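Extracellular serine protease (Aeromonas sobria, PDB 3WQB) cleaves peptide bonds preferentially after two basic residues, one of them lysine, as a calcium-binding furin-subfamily serine protease and probable virulence factor. Local coordinates at residues Val77-Ala82 with Pro111-Gly116; Ser120-Ala125 with Ala338-Ser343. The protein carries 1 engineered substitution. All coordinates share one frame; numbering follows the deposited sequence.

In the fold
From the N terminus the chain passes through strand 73-77 of the central parallel sheet and into the loop that opens contact 1. A long excursion without helix or strand then returns to the start of helix 115-124, where contact 1 closes. Contact 2 opens a turn further along that helix and closes more than 200 residues later on helix 335-352, after the other five strands of the parallel sheet. The two contacts therefore follow in series, neither enclosing nor crossing the other, yet they share helix 115-124 and touch where Leu81 packs on Ser120. Together they tie the end of a central strand and two helices into the catalytic region of the subtilisin domain.

Contact 1 (Val77-Ala82 with Pro111-Gly116); sequences VDDGLA and PDTAHG
Asp78 and His115 meet edge to edge: ND1 of His115 donates to OD1 of Asp78 over 2.7 Å, nearly straight at 167°. The oxygen offers its syn lone pair and lies close to the ring plane, the carboxylate and ring being nearly coplanar. His115 CG stands anti to its backbone N (chi1 -170°), which carries the ring across to Asp78. OD1 of Asp78 also accepts the backbone N of Asp79, 2.7 Å away on its anti side, and the two bonds would restrain rotation of the carboxylate.

Asp79 grips the start of helix 115-124. Its OD1 takes the N of Gly116 at 2.7 Å, from above the carboxylate plane, while OD2 takes the N of His115 at 3.0 Å on the syn side. Packing is tight at Gly116, where CA lies 3.2 Å from Gly80 O in a CA-H...O contact; Gly80 O and Asp79 OD1 can come this close because Gly116 has no side chain. The Thr113 CG2 methyl belongs to the tight part too, 3.2 Å from Asp79 OD2, while Thr113 OG1 bonds to Asp110. The looser side is where a water, not a direct bond, links Asp79 OD1 (2.9 Å from the water) to Thr113 O, donating to both.

Across the ring from ND1, NE2 bonds to the backbone of another protein chain. The Asp-His pair supplies two of the three members of the predicted charge relay system, the catalytic triad of subtilisin-type proteases, whose third position is the engineered Ala336 here, beside His115.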
loop_
_atom_site.group_PDB
_atom_site.type_symbol
_atom_site.label_atom_id
_atom_site.label_comp_id
_atom_site.label_asym_id
_atom_site.label_seq_id
_atom_site.Cartn_x
_atom_site.Cartn_y
_atom_site.Cartn_z
ATOM N N VAL A 77 -4.900 -8.847 -7.566
ATOM C CA VAL A 77 -3.670 -8.669 -8.330
ATOM C C VAL A 77 -2.540 -9.097 -7.394
ATOM O O VAL A 77 -2.175 -8.393 -6.463
ATOM C CB VAL A 77 -3.531 -7.209 -8.822
ATOM C CG1 VAL A 77 -2.293 -7.040 -9.701
ATOM C CG2 VAL A 77 -4.792 -6.782 -9.583
ATOM N N ASP A 78 -2.023 -10.297 -7.611
ATOM C CA ASP A 78 -1.195 -10.926 -6.588
ATOM C C ASP A 78 -0.306 -12.012 -7.209
ATOM O O ASP A 78 0.054 -11.905 -8.374
ATOM C CB ASP A 78 -2.104 -11.464 -5.468
ATOM C CG ASP A 78 -1.443 -11.457 -4.110
ATOM O OD1 ASP A 78 -0.551 -12.298 -3.879
ATOM O OD2 ASP A 78 -1.835 -10.631 -3.252
ATOM N N ASP A 79 0.067 -13.038 -6.443
ATOM C CA ASP A 79 1.000 -14.049 -6.946
ATOM C C ASP A 79 0.321 -15.191 -7.699
ATOM O O ASP A 79 0.996 -16.058 -8.250
ATOM C CB ASP A 79 1.882 -14.584 -5.808
ATOM C CG ASP A 79 1.124 -15.476 -4.828
ATOM O OD1 ASP A 79 -0.102 -15.684 -4.990
ATOM O OD2 ASP A 79 1.774 -16.003 -3.895
ATOM N N GLY A 80 -1.007 -15.171 -7.749
ATOM C CA GLY A 80 -1.757 -16.316 -8.246
ATOM C C GLY A 80 -3.092 -16.457 -7.552
ATOM O O GLY A 80 -3.399 -15.725 -6.608
ATOM N N LEU A 81 -3.898 -17.389 -8.046
ATOM C CA LEU A 81 -5.170 -17.734 -7.433
ATOM C C LEU A 81 -5.528 -19.131 -7.892
ATOM O O LEU A 81 -5.664 -19.373 -9.093
ATOM C CB LEU A 81 -6.264 -16.741 -7.854
ATOM C CG LEU A 81 -7.721 -17.049 -7.465
ATOM C CD1 LEU A 81 -7.905 -17.391 -5.995
ATOM C CD2 LEU A 81 -8.649 -15.899 -7.880
ATOM N N ALA A 82 -5.677 -20.046 -6.937
ATOM C CA ALA A 82 -6.074 -21.420 -7.249
ATOM C C ALA A 82 -7.586 -21.440 -7.497
ATOM O O ALA A 82 -8.388 -21.690 -6.589
ATOM C CB ALA A 82 -5.688 -22.353 -6.129
ATOM N N PRO A 111 4.834 -24.375 -4.760
ATOM C CA PRO A 111 4.143 -24.646 -3.489
ATOM C C PRO A 111 4.056 -23.463 -2.511
ATOM O O PRO A 111 3.089 -23.384 -1.752
ATOM C CB PRO A 111 4.961 -25.793 -2.883
ATOM C CG PRO A 111 5.519 -26.489 -4.064
ATOM C CD PRO A 111 5.857 -25.401 -5.045
ATOM N N ASP A 112 5.043 -22.566 -2.510
ATOM C CA ASP A 112 5.008 -21.438 -1.570
ATOM C C ASP A 112 4.244 -20.217 -2.046
ATOM O O ASP A 112 4.087 -19.251 -1.299
ATOM C CB ASP A 112 6.389 -21.038 -1.071
ATOM C CG ASP A 112 6.565 -21.355 0.400
ATOM O OD1 ASP A 112 5.737 -20.897 1.226
ATOM O OD2 ASP A 112 7.507 -22.087 0.727
ATOM N N THR A 113 3.722 -20.291 -3.263
ATOM C CA THR A 113 3.057 -19.156 -3.910
ATOM C C THR A 113 1.555 -19.190 -3.558
ATOM O O THR A 113 0.683 -19.312 -4.424
ATOM C CB THR A 113 3.402 -19.161 -5.432
ATOM O OG1 THR A 113 4.822 -19.054 -5.572
ATOM C CG2 THR A 113 2.809 -18.001 -6.168
ATOM N N ALA A 114 1.283 -19.073 -2.258
ATOM C CA ALA A 114 -0.055 -19.239 -1.670
ATOM C C ALA A 114 -0.698 -17.912 -1.296
ATOM O O ALA A 114 -1.800 -17.871 -0.752
ATOM C CB ALA A 114 0.029 -20.132 -0.423
ATOM N N HIS A 115 0.006 -16.827 -1.576
ATOM C CA HIS A 115 -0.349 -15.524 -1.058
ATOM C C HIS A 115 -1.683 -15.032 -1.638
ATOM O O HIS A 115 -2.587 -14.620 -0.893
ATOM C CB HIS A 115 0.820 -14.593 -1.385
ATOM C CG HIS A 115 0.765 -13.256 -0.730
ATOM N ND1 HIS A 115 0.248 -12.141 -1.354
ATOM C CD2 HIS A 115 1.241 -12.835 0.464
ATOM C CE1 HIS A 115 0.379 -11.094 -0.560
ATOM N NE2 HIS A 115 0.998 -11.484 0.542
ATOM N N GLY A 116 -1.818 -15.099 -2.954
ATOM C CA GLY A 116 -3.011 -14.605 -3.641
ATOM C C GLY A 116 -4.251 -15.419 -3.305
ATOM O O GLY A 116 -5.356 -14.880 -3.216
HETATM O O HOH W 1 -1.832 -18.012 -4.559
#

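Contact 2 (Ser120-Ala125 with Ala338-Ser343); sequences SGIIAA and ATPSTS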
loop_
_atom_site.group_PDB
_atom_site.type_symbol
_atom_site.label_atom_id
_atom_site.label_comp_id
_atom_site.label_asym_id
_atom_site.label_seq_id
_atom_site.Cartn_x
_atom_site.Cartn_y
_atom_site.Cartn_z
ATOM N N SER A 120 -7.524 -14.086 -1.430
ATOM C CA SER A 120 -8.829 -14.289 -2.029
ATOM C C SER A 120 -9.855 -14.860 -1.060
ATOM O O SER A 120 -11.006 -14.426 -1.053
ATOM C CB SER A 120 -8.723 -15.157 -3.285
ATOM O OG SER A 120 -7.941 -14.486 -4.259
ATOM N N GLY A 121 -9.429 -15.803 -0.222
ATOM C CA GLY A 121 -10.321 -16.414 0.754
ATOM C C GLY A 121 -10.796 -15.452 1.828
ATOM O O GLY A 121 -11.937 -15.536 2.278
ATOM N N ILE A 122 -9.915 -14.551 2.262
ATOM C CA ILE A 122 -10.307 -13.527 3.219
ATOM C C ILE A 122 -11.474 -12.717 2.638
ATOM O O ILE A 122 -12.447 -12.416 3.339
ATOM C CB ILE A 122 -9.112 -12.639 3.597
ATOM C CG1 ILE A 122 -8.105 -13.451 4.420
ATOM C CG2 ILE A 122 -9.570 -11.377 4.343
ATOM C CD1 ILE A 122 -6.744 -12.791 4.523
ATOM N N ILE A 123 -11.379 -12.378 1.358
ATOM C CA ILE A 123 -12.441 -11.617 0.711
ATOM C C ILE A 123 -13.713 -12.417 0.511
ATOM O O ILE A 123 -14.798 -11.966 0.887
ATOM C CB ILE A 123 -12.002 -11.061 -0.657
ATOM C CG1 ILE A 123 -10.701 -10.268 -0.538
ATOM C CG2 ILE A 123 -13.097 -10.182 -1.254
ATOM C CD1 ILE A 123 -10.152 -9.795 -1.853
ATOM N N ALA A 124 -13.585 -13.603 -0.080
ATOM C CA ALA A 124 -14.740 -14.237 -0.700
ATOM C C ALA A 124 -14.750 -15.768 -0.660
ATOM O O ALA A 124 -15.280 -16.409 -1.569
ATOM C CB ALA A 124 -14.891 -13.731 -2.137
ATOM N N ALA A 125 -14.207 -16.368 0.397
ATOM C CA ALA A 125 -14.412 -17.811 0.575
ATOM C C ALA A 125 -15.918 -18.080 0.575
ATOM O O ALA A 125 -16.705 -17.327 1.162
ATOM C CB ALA A 125 -13.750 -18.319 1.851
ATOM N N ALA A 338 -4.670 -7.148 5.760
ATOM C CA ALA A 338 -5.454 -5.941 6.009
ATOM C C ALA A 338 -6.122 -5.457 4.722
ATOM O O ALA A 338 -7.254 -4.962 4.742
ATOM C CB ALA A 338 -4.584 -4.863 6.597
ATOM N N THR A 339 -5.413 -5.633 3.610
ATOM C CA THR A 339 -5.898 -5.195 2.310
ATOM C C THR A 339 -7.183 -5.938 1.902
ATOM O O THR A 339 -8.190 -5.275 1.645
ATOM C CB THR A 339 -4.754 -5.258 1.259
ATOM O OG1 THR A 339 -3.702 -4.376 1.674
ATOM C CG2 THR A 339 -5.237 -4.819 -0.104
ATOM N N PRO A 340 -7.179 -7.298 1.880
ATOM C CA PRO A 340 -8.435 -7.995 1.548
ATOM C C PRO A 340 -9.510 -7.840 2.623
ATOM O O PRO A 340 -10.689 -7.928 2.311
ATOM C CB PRO A 340 -8.006 -9.466 1.399
ATOM C CG PRO A 340 -6.717 -9.571 2.163
ATOM C CD PRO A 340 -6.044 -8.237 1.902
ATOM N N SER A 341 -9.110 -7.616 3.870
ATOM C CA SER A 341 -10.097 -7.276 4.901
ATOM C C SER A 341 -10.877 -6.018 4.520
ATOM O O SER A 341 -12.091 -5.960 4.683
ATOM C CB SER A 341 -9.428 -7.132 6.264
ATOM O OG SER A 341 -8.911 -8.378 6.696
ATOM N N THR A 342 -10.161 -5.036 3.988
ATOM C CA THR A 342 -10.753 -3.792 3.524
ATOM C C THR A 342 -11.509 -3.980 2.205
ATOM O O THR A 342 -12.598 -3.433 2.043
ATOM C CB THR A 342 -9.666 -2.707 3.409
ATOM O OG1 THR A 342 -9.007 -2.584 4.677
ATOM C CG2 THR A 342 -10.250 -1.363 3.011
ATOM N N SER A 343 -10.946 -4.766 1.281
ATOM C CA SER A 343 -11.630 -5.101 0.021
ATOM C C SER A 343 -12.978 -5.753 0.299
ATOM O O SER A 343 -13.981 -5.409 -0.320
ATOM C CB SER A 343 -10.758 -6.023 -0.841
ATOM O OG SER A 343 -9.605 -5.326 -1.287
#
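Ile123 and Ile122, neighbours on helix 115-124, close on the ring of Pro340 in helix 335-352. The two short helical segments run nearly parallel, their axes 8.1 Å apart at closest approach and crossing at -24°. The CB of Pro340 points toward the first helix, and its CB and CG meet the two isoleucines.

Ile123 can be followed outward. Its CB leaves the backbone neither toward nor away from the other helix, and the longer branch, with CG1 anti to the carbonyl carbon (chi1 -53°), then reaches across to Pro340. There CG1 lies 3.4 Å from Pro340 CB, tighter than usual for two carbons; the Pro340 O is its next neighbour. The chain continues extended (chi2 175°), and the tip, CD1, passes Pro340 CB at 3.9 Å before reaching CB of Ser343 at 4.0 Å. The isoleucine and proline side chains cross at about a right angle.

Ile122 flanks the same ring. Its CG2 sits 3.8 Å from Pro340 CB and also reaches Ser341, approaching the backbone N and, at 3.9 Å, OG. Its CD1 extends along the other branch to Pro340 CG, 4.0 Å away.

The serine hydroxyls beside this apolar patch find polar partners elsewhere: Ser341 OG bonds to Thr282 OG1 and Ser337 O, and Ser343 OG to Asn175 OD1. Pro340 also touches Asn175 and Ser177 of strand 173-179.

No hydrogen bond joins the two segments. Apolar van der Waals contact around a proline ring therefore joins the two helices here, one bearing the predicted relay residue His115 and the other the engineered Ala336.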